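Local coordinates for protein glycoside hydrolase family 81 (Clostridium thermocellum, PDB 6FOP) that probably hydrolyses beta-1,3-glucans such as laminarin, as a family 81 glycoside hydrolase of the cellulosome-producing bacterium Clostridium thermocellum, at residues I681-V686 with M711-G716. Numbering follows the deposited sequence.
Sequences IRTYVV and MAVSTG
Y684 and S714 face each other as an antiparallel hydrogen-bonded pair: Y684 N gives its proton to S714 O at 2.8 Å, nearly straight (173°), and S714 N returns one to Y684 O. V686 and A712 repeat the exchange, A712 N lying 2.9 Å from V686 O. At the other end G716 N reaches R682 O at 2.8 Å, so the pairing runs one bond past the strand end at T715. The carbonyl oxygens of R682, Y684, V686, A712 and S714 each also receive a CA-H contact from across the strands, the one from V713 CA to Y684 O measuring 3.3 Å. These strands form one margin of a four-stranded antiparallel sheet close to the C-terminus; 710-715 is outermost, while 681-688 is also bonded to 673-678 through T683 with F676 and V685 with S674. In the non-hydrogen-bonded pair T683-T715 the hydroxyls meet at OG1-OG1, 2.8 Å, each oxygen lying beside its own backbone N (chi1 -61° and -63°). The same rotation turns T683 CG2 onto V713 CG1, a tight 3.4 Å. Farther along this face the extended M711 chain, in one of its two deposited conformers, brings SD 3.9 Å from V685 CG1. The Y684 ring lies on the opposite face, with S714 O in its plane at the edge, 3.4 Å from CD1. Y684 OH bonds to D700, which also forms a salt bridge with R682, and K702 NZ links S714 OG with G716 O.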
loop_
_atom_site.group_PDB
_atom_site.type_symbol
_atom_site.label_atom_id
_atom_site.label_comp_id
_atom_site.label_asym_id
_atom_site.label_seq_id
_atom_site.Cartn_x
_atom_site.Cartn_y
_atom_site.Cartn_z
ATOM N N ILE A 681 5.209 14.298 -31.453
ATOM C CA ILE A 681 3.880 14.047 -32.027
ATOM C C ILE A 681 3.078 13.256 -30.993
ATOM O O ILE A 681 3.482 12.141 -30.638
ATOM C CB ILE A 681 3.969 13.206 -33.326
ATOM C CG1 ILE A 681 4.923 13.838 -34.362
ATOM C CG2 ILE A 681 2.570 12.990 -33.877
ATOM C CD1 ILE A 681 4.594 15.252 -34.709
ATOM N N ARG A 682 1.957 13.806 -30.532
ATOM C CA ARG A 682 1.127 13.136 -29.534
ATOM C C ARG A 682 0.074 12.243 -30.160
ATOM O O ARG A 682 -0.538 12.601 -31.168
ATOM C CB ARG A 682 0.453 14.148 -28.608
ATOM C CG ARG A 682 1.409 14.720 -27.597
ATOM C CD ARG A 682 0.737 15.730 -26.692
ATOM N NE ARG A 682 1.714 16.150 -25.697
ATOM C CZ ARG A 682 1.695 17.287 -25.021
ATOM N NH1 ARG A 682 0.730 18.190 -25.205
ATOM N NH2 ARG A 682 2.682 17.517 -24.155
ATOM N N THR A 683 -0.121 11.078 -29.551
ATOM C CA THR A 683 -1.247 10.206 -29.850
ATOM C C THR A 683 -2.079 10.069 -28.574
ATOM O O THR A 683 -1.547 9.833 -27.469
ATOM C CB THR A 683 -0.811 8.829 -30.392
ATOM O OG1 THR A 683 -0.093 9.019 -31.612
ATOM C CG2 THR A 683 -2.009 7.952 -30.653
ATOM N N TYR A 684 -3.378 10.235 -28.735
ATOM C CA TYR A 684 -4.330 10.265 -27.643
ATOM C C TYR A 684 -5.191 9.018 -27.734
ATOM O O TYR A 684 -5.730 8.717 -28.816
ATOM C CB TYR A 684 -5.193 11.510 -27.792
ATOM C CG TYR A 684 -4.431 12.810 -27.883
ATOM C CD1 TYR A 684 -3.883 13.240 -29.073
ATOM C CD2 TYR A 684 -4.276 13.626 -26.766
ATOM C CE1 TYR A 684 -3.186 14.419 -29.174
ATOM C CE2 TYR A 684 -3.577 14.823 -26.856
ATOM C CZ TYR A 684 -3.027 15.212 -28.058
ATOM O OH TYR A 684 -2.351 16.394 -28.175
ATOM N N VAL A 685 -5.327 8.286 -26.641
ATOM C CA VAL A 685 -6.098 7.055 -26.605
ATOM C C VAL A 685 -7.129 7.178 -25.500
ATOM O O VAL A 685 -6.786 7.547 -24.369
ATOM C CB VAL A 685 -5.228 5.821 -26.348
ATOM C CG1 VAL A 685 -6.064 4.548 -26.420
ATOM C CG2 VAL A 685 -4.045 5.804 -27.331
ATOM N N VAL A 686 -8.375 6.909 -25.813
ATOM C CA VAL A 686 -9.468 6.938 -24.837
ATOM C C VAL A 686 -10.252 5.631 -24.912
ATOM O O VAL A 686 -10.517 5.125 -26.008
ATOM C CB VAL A 686 -10.436 8.088 -25.146
ATOM C CG1 VAL A 686 -11.662 8.059 -24.245
ATOM C CG2 VAL A 686 -9.721 9.415 -25.036
ATOM N N MET A 711 -12.895 1.904 -27.868
ATOM C CA MET A 711 -11.599 2.579 -27.838
ATOM C C MET A 711 -11.468 3.477 -29.054
ATOM O O MET A 711 -11.872 3.116 -30.166
ATOM C CB MET A 711 -10.423 1.584 -27.816
ATOM C CG MET A 711 -9.053 2.215 -27.563
ATOM S SD MET A 711 -7.737 1.087 -27.018
ATOM C CE MET A 711 -8.177 0.926 -25.301
ATOM N N ALA A 712 -10.907 4.656 -28.847
ATOM C CA ALA A 712 -10.597 5.586 -29.934
ATOM C C ALA A 712 -9.169 6.057 -29.809
ATOM O O ALA A 712 -8.661 6.235 -28.695
ATOM C CB ALA A 712 -11.535 6.759 -29.930
ATOM N N VAL A 713 -8.516 6.260 -30.956
ATOM C CA VAL A 713 -7.152 6.727 -31.049
ATOM C C VAL A 713 -7.100 7.862 -32.054
ATOM O O VAL A 713 -7.652 7.749 -33.172
ATOM C CB VAL A 713 -6.205 5.621 -31.547
ATOM C CG1 VAL A 713 -4.760 6.096 -31.572
ATOM C CG2 VAL A 713 -6.339 4.346 -30.685
ATOM N N SER A 714 -6.413 8.935 -31.697
ATOM C CA SER A 714 -6.207 10.065 -32.618
ATOM C C SER A 714 -4.795 10.578 -32.460
ATOM O O SER A 714 -4.330 10.763 -31.338
ATOM C CB SER A 714 -7.231 11.169 -32.395
ATOM O OG SER A 714 -7.031 12.256 -33.308
ATOM N N THR A 715 -4.092 10.759 -33.577
ATOM C CA THR A 715 -2.726 11.284 -33.578
ATOM C C THR A 715 -2.695 12.714 -34.094
ATOM O O THR A 715 -3.292 13.014 -35.130
ATOM C CB THR A 715 -1.822 10.407 -34.453
ATOM O OG1 THR A 715 -1.776 9.095 -33.884
ATOM C CG2 THR A 715 -0.406 10.943 -34.527
ATOM N N GLY A 716 -1.982 13.584 -33.385
ATOM C CA GLY A 716 -1.747 14.939 -33.847
ATOM C C GLY A 716 -2.870 15.884 -33.511
ATOM O O GLY A 716 -3.778 15.559 -32.739
#